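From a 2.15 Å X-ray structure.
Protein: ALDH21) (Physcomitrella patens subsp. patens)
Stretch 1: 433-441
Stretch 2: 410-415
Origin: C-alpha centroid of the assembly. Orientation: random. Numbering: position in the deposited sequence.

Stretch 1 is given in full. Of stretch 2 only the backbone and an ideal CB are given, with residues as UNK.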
ATOM      1  N   LYS A 433     -29.132  15.288   7.157  1.00 25.74           N
ATOM      2  CA  LYS A 433     -28.857  16.606   7.705  1.00 26.33           C
ATOM      3  C   LYS A 433     -29.148  16.616   9.232  1.00 31.38           C
ATOM      4  O   LYS A 433     -28.351  17.152  10.007  1.00 31.66           O
ATOM      5  CB  LYS A 433     -29.694  17.672   6.968  1.00 29.33           C
ATOM      6  CG  LYS A 433     -29.334  19.102   7.358  1.00 46.07           C
ATOM      7  CD  LYS A 433     -30.202  20.134   6.652  1.00 53.86           C
ATOM      8  CE  LYS A 433     -29.845  21.521   7.112  1.00 60.72           C
ATOM      9  NZ  LYS A 433     -30.633  22.553   6.384  1.00 73.28           N
ATOM     10  N   GLU A 434     -30.247  15.971   9.658  1.00 26.46           N
ATOM     11  CA  GLU A 434     -30.594  15.888  11.067  1.00 26.90           C
ATOM     12  C   GLU A 434     -29.642  14.972  11.853  1.00 31.41           C
ATOM     13  O   GLU A 434     -29.357  15.250  13.021  1.00 29.89           O
ATOM     14  CB  GLU A 434     -32.075  15.514  11.272  1.00 28.72           C
ATOM     15  CG  GLU A 434     -32.600  15.830  12.662  1.00 34.45           C
ATOM     16  CD  GLU A 434     -32.362  17.220  13.229  1.00 47.81           C
ATOM     17  OE1 GLU A 434     -32.151  18.179  12.448  1.00 50.53           O
ATOM     18  OE2 GLU A 434     -32.422  17.353  14.470  1.00 37.44           O
ATOM     19  N   CYS A 435     -29.140  13.894  11.207  1.00 29.37           N
ATOM     20  CA  CYS A 435     -28.133  12.995  11.793  1.00 28.52           C
ATOM     21  C   CYS A 435     -26.883  13.797  12.142  1.00 28.56           C
ATOM     22  O   CYS A 435     -26.293  13.582  13.200  1.00 28.15           O
ATOM     23  CB  CYS A 435     -27.797  11.859  10.828  1.00 28.61           C
ATOM     24  SG  CYS A 435     -29.031  10.548  10.801  1.00 33.34           S
ATOM     25  N   ASN A 436     -26.514  14.736  11.249  1.00 24.00           N
ATOM     26  CA  ASN A 436     -25.368  15.631  11.357  1.00 24.46           C
ATOM     27  C   ASN A 436     -25.596  16.791  12.298  1.00 28.86           C
ATOM     28  O   ASN A 436     -24.624  17.464  12.639  1.00 27.41           O
ATOM     29  CB  ASN A 436     -24.957  16.161   9.962  1.00 21.80           C
ATOM     30  CG  ASN A 436     -24.394  15.098   9.064  1.00 33.34           C
ATOM     31  OD1 ASN A 436     -23.902  14.051   9.515  1.00 30.97           O
ATOM     32  ND2 ASN A 436     -24.408  15.367   7.776  1.00 22.75           N
ATOM     33  N   ASN A 437     -26.869  17.038  12.707  1.00 27.64           N
ATOM     34  CA  ASN A 437     -27.263  18.140  13.595  1.00 27.41           C
ATOM     35  C   ASN A 437     -26.914  17.811  15.058  1.00 31.73           C
ATOM     36  O   ASN A 437     -27.793  17.587  15.911  1.00 32.00           O
ATOM     37  CB  ASN A 437     -28.752  18.521  13.388  1.00 26.27           C
ATOM     38  CG  ASN A 437     -29.147  19.809  14.063  1.00 39.57           C
ATOM     39  OD1 ASN A 437     -28.300  20.574  14.522  1.00 31.48           O
ATOM     40  ND2 ASN A 437     -30.447  20.078  14.148  1.00 31.88           N
ATOM     41  N   THR A 438     -25.601  17.774  15.324  1.00 26.53           N
ATOM     42  CA  THR A 438     -24.996  17.416  16.605  1.00 26.63           C
ATOM     43  C   THR A 438     -23.565  17.947  16.648  1.00 30.74           C
ATOM     44  O   THR A 438     -22.968  18.179  15.597  1.00 28.25           O
ATOM     45  CB  THR A 438     -25.044  15.862  16.803  1.00 29.97           C
ATOM     46  OG1 THR A 438     -24.440  15.520  18.049  1.00 26.97           O
ATOM     47  CG2 THR A 438     -24.343  15.084  15.672  1.00 26.40           C
ATOM     48  N   HIS A 439     -23.012  18.102  17.854  1.00 30.17           N
ATOM     49  CA  HIS A 439     -21.638  18.549  18.059  1.00 31.54           C
ATOM     50  C   HIS A 439     -20.685  17.354  18.202  1.00 32.55           C
ATOM     51  O   HIS A 439     -19.471  17.528  18.300  1.00 31.74           O
ATOM     52  CB  HIS A 439     -21.519  19.574  19.202  1.00 34.80           C
ATOM     53  CG  HIS A 439     -21.988  19.107  20.553  1.00 40.70           C
ATOM     54  ND1 HIS A 439     -21.089  18.617  21.509  1.00 43.42           N
ATOM     55  CD2 HIS A 439     -23.218  19.179  21.114  1.00 44.49           C
ATOM     56  CE1 HIS A 439     -21.806  18.397  22.603  1.00 43.55           C
ATOM     57  NE2 HIS A 439     -23.095  18.706  22.413  1.00 44.60           N
ATOM     58  N   TYR A 440     -21.235  16.133  18.115  1.00 27.87           N
ATOM     59  CA  TYR A 440     -20.469  14.880  18.122  1.00 26.09           C
ATOM     60  C   TYR A 440     -20.354  14.377  16.670  1.00 28.59           C
ATOM     61  O   TYR A 440     -20.987  14.940  15.775  1.00 26.91           O
ATOM     62  CB  TYR A 440     -21.159  13.841  19.011  1.00 28.05           C
ATOM     63  CG  TYR A 440     -21.373  14.275  20.448  1.00 31.24           C
ATOM     64  CD1 TYR A 440     -20.374  14.109  21.407  1.00 32.95           C
ATOM     65  CD2 TYR A 440     -22.582  14.833  20.855  1.00 33.19           C
ATOM     66  CE1 TYR A 440     -20.580  14.484  22.740  1.00 32.29           C
ATOM     67  CE2 TYR A 440     -22.806  15.191  22.184  1.00 34.53           C
ATOM     68  CZ  TYR A 440     -21.800  15.020  23.125  1.00 41.93           C
ATOM     69  OH  TYR A 440     -22.023  15.401  24.433  1.00 41.74           O
ATOM     70  N   GLY A 441     -19.539  13.348  16.437  1.00 26.39           N
ATOM     71  CA  GLY A 441     -19.359  12.784  15.102  1.00 26.37           C
ATOM     72  C   GLY A 441     -18.592  11.486  15.099  1.00 30.44           C
ATOM     73  O   GLY A 441     -17.623  11.340  14.360  1.00 29.62           O
ATOM     74  N   UNK A 410     -31.184  15.744  26.706  1.00 36.13           N
ATOM     75  CA  UNK A 410     -31.279  14.378  26.184  1.00 35.22           C
ATOM     76  C   UNK A 410     -31.022  14.360  24.666  1.00 38.18           C
ATOM     77  O   UNK A 410     -30.477  13.383  24.168  1.00 37.70           O
ATOM     78  CB  UNK A 410     -32.653  13.783  26.498  1.00 35.22           C
ATOM     79  N   UNK A 411     -31.355  15.455  23.954  1.00 34.25           N
ATOM     80  CA  UNK A 411     -31.143  15.568  22.513  1.00 33.94           C
ATOM     81  C   UNK A 411     -29.766  16.164  22.147  1.00 38.23           C
ATOM     82  O   UNK A 411     -29.095  15.660  21.247  1.00 37.86           O
ATOM     83  CB  UNK A 411     -32.252  16.428  21.904  1.00 33.94           C
ATOM     84  N   UNK A 412     -29.355  17.216  22.854  1.00 35.38           N
ATOM     85  CA  UNK A 412     -28.120  17.966  22.633  1.00 34.66           C
ATOM     86  C   UNK A 412     -26.847  17.228  23.090  1.00 39.56           C
ATOM     87  O   UNK A 412     -25.813  17.301  22.413  1.00 38.72           O
ATOM     88  CB  UNK A 412     -28.213  19.308  23.361  1.00 34.66           C
ATOM     89  N   UNK A 413     -26.913  16.539  24.239  1.00 34.92           N
ATOM     90  CA  UNK A 413     -25.748  15.887  24.839  1.00 32.79           C
ATOM     91  C   UNK A 413     -25.802  14.368  24.791  1.00 36.91           C
ATOM     92  O   UNK A 413     -26.863  13.782  24.571  1.00 36.71           O
ATOM     93  CB  UNK A 413     -25.603  16.336  26.295  1.00 32.79           C
ATOM     94  N   UNK A 414     -24.648  13.742  25.070  1.00 32.40           N
ATOM     95  CA  UNK A 414     -24.489  12.302  25.189  1.00 31.84           C
ATOM     96  C   UNK A 414     -25.185  11.891  26.488  1.00 37.06           C
ATOM     97  O   UNK A 414     -24.821  12.372  27.563  1.00 37.29           O
ATOM     98  CB  UNK A 414     -23.016  11.890  25.177  1.00 31.84           C
ATOM     99  N   UNK A 415     -26.215  11.050  26.385  1.00 34.41           N
ATOM    100  CA  UNK A 415     -26.951  10.607  27.563  1.00 34.15           C
ATOM    101  C   UNK A 415     -26.172   9.467  28.296  1.00 35.16           C
ATOM    102  O   UNK A 415     -26.174   9.431  29.522  1.00 32.41           O
ATOM    103  CB  UNK A 415     -28.348  10.135  27.156  1.00 34.15           C
TER

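Position 410 lies in the last visible turn of a helix, and its ideal CB has nothing of stretch 1 within 5.5 Å. Helical phi/psi (-61/-30) is the main visible constraint, so almost any helix-tolerant residue would fit. The deposited residue is Ala-410, which makes no contact across the gap.

Position 411 is also helical, with CA-to-CB pointing sideways and no atom of stretch 1 near the ideal CB. What stretch 1 offers lies farther off: two acceptors, Glu-434 OE2 and Asn-437 O, 4.9 Å apart; the nearby donor, Asn-437 ND2, is already used by Glu-434 OE1. A short side chain would fall short of them. A long one carrying a donor is favoured, lysine or arginine, and arginine's several N-H groups suit a pair of acceptors best. The residue is Arg-411. Its NH2 forms a salt bridge with Glu-434 OE2 at 2.8 Å and a hydrogen bond with Asn-437 O, also at 2.8 Å, while NH1 reaches Asn-437 O at 3.1 Å. Both acceptors sit at the edge of the guanidinium, near its plane, where N-H groups point. Water 1 adds a link, accepting from Arg-411 NE at 3.1 Å and donating to Glu-434 OE2 at 2.6 Å. Glu-434 is itself steadied by Asn-437, whose ND2 donates to Glu-434 OE1 at 3.1 Å.

Position 412 closes the helix. Its CA-to-CB bond points sideways, with the ideal CB 5.2 Å from His-439 NE2, so many side chains with a methylene beyond CB could lie beside the imidazole, lysine, arginine, glutamine or methionine among them. The backbone already does work here whatever the side chain: O of 412 is 3.1 Å from His-439 NE2, and water 2 donates to it at 2.6 Å while hydrogen-bonding Thr-438 OG1 at 2.7 Å. The deposited Lys-412 brings CG to 4.4 Å from His-439 NE2.

Position 413 is the first to leave helical phi/psi (-110/167). CA-to-CB points away overall, yet the ideal CB is 4.1 Å from Tyr-440 OH and 5.2 Å from His-439 NE2. An acceptor able to turn back would suit: Glu or Gln, perhaps Asp or Asn. The residue is Glu-413, with chi1 and chi2 both m. Its OE1 takes a weak hydrogen bond from His-439 NE2 at 3.4 Å, at the edge of that ring, and lies 3.5 Å from Tyr-440 OH. Its OE2 forms a salt bridge with Lys-412 NZ at 2.8 Å.

Position 414 is extended (-71/118). The backbone N donates to Tyr-440 OH at 3.2 Å, an interaction open to any residue but proline. The ideal CB is itself 3.7 Å from Tyr-440 OH, so almost any residue with a CB would make this contact, and the sideways direction leaves the rest of the side chain little constrained by stretch 1. In the deposited Glu-414, CB lies 3.7 Å from Tyr-440 OH, and OE2 is bonded elsewhere in the structure.

Position 415 is out of reach of stretch 1, which therefore sets no preference; it holds Ile-415.

Stretch 2, residues 410-415: ARKEEI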
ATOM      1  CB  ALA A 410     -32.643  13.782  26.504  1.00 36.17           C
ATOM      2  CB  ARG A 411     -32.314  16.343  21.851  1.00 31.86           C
ATOM      3  CG  ARG A 411     -32.159  16.662  20.347  1.00 32.28           C
ATOM      4  CD  ARG A 411     -31.861  15.450  19.452  1.00 29.47           C
ATOM      5  NE  ARG A 411     -31.663  15.837  18.051  1.00 35.93           N
ATOM      6  CZ  ARG A 411     -30.521  16.295  17.539  1.00 45.58           C
ATOM      7  NH1 ARG A 411     -29.440  16.400  18.296  1.00 30.00           N
ATOM      8  NH2 ARG A 411     -30.455  16.645  16.263  1.00 33.45           N
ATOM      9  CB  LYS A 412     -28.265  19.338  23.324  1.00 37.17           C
ATOM     10  CG  LYS A 412     -27.094  20.315  23.195  1.00 51.72           C
ATOM     11  CD  LYS A 412     -27.459  21.747  23.657  1.00 63.84           C
ATOM     12  CE  LYS A 412     -28.123  21.886  25.023  1.00 81.25           C
ATOM     13  NZ  LYS A 412     -27.208  21.556  26.151  1.00 89.85           N
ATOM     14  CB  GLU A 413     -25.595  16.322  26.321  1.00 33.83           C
ATOM     15  CG  GLU A 413     -25.714  17.810  26.606  1.00 42.11           C
ATOM     16  CD  GLU A 413     -24.662  18.709  25.986  1.00 65.63           C
ATOM     17  OE1 GLU A 413     -23.539  18.231  25.704  1.00 54.86           O
ATOM     18  OE2 GLU A 413     -24.962  19.909  25.799  1.00 73.45           O
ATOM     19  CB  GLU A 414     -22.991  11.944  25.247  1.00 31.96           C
ATOM     20  CG  GLU A 414     -22.719  10.449  25.418  1.00 32.43           C
ATOM     21  CD  GLU A 414     -21.257  10.079  25.284  1.00 37.68           C
ATOM     22  OE1 GLU A 414     -20.431  10.713  25.971  1.00 38.64           O
ATOM     23  OE2 GLU A 414     -20.932   9.155  24.503  1.00 30.81           O
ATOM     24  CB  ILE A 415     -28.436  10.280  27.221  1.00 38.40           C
ATOM     25  CG1 ILE A 415     -29.315  10.236  28.482  1.00 40.12           C
ATOM     26  CG2 ILE A 415     -28.586   9.009  26.384  1.00 40.51           C
ATOM     27  CD1 ILE A 415     -30.820  10.776  28.265  1.00 51.52           C
TER
HETATM   28  O   HOH W   1     -33.782  15.528  15.789  1.00 33.00           O
HETATM   29  O   HOH W   2     -25.532  17.243  19.808  1.00 42.05           O
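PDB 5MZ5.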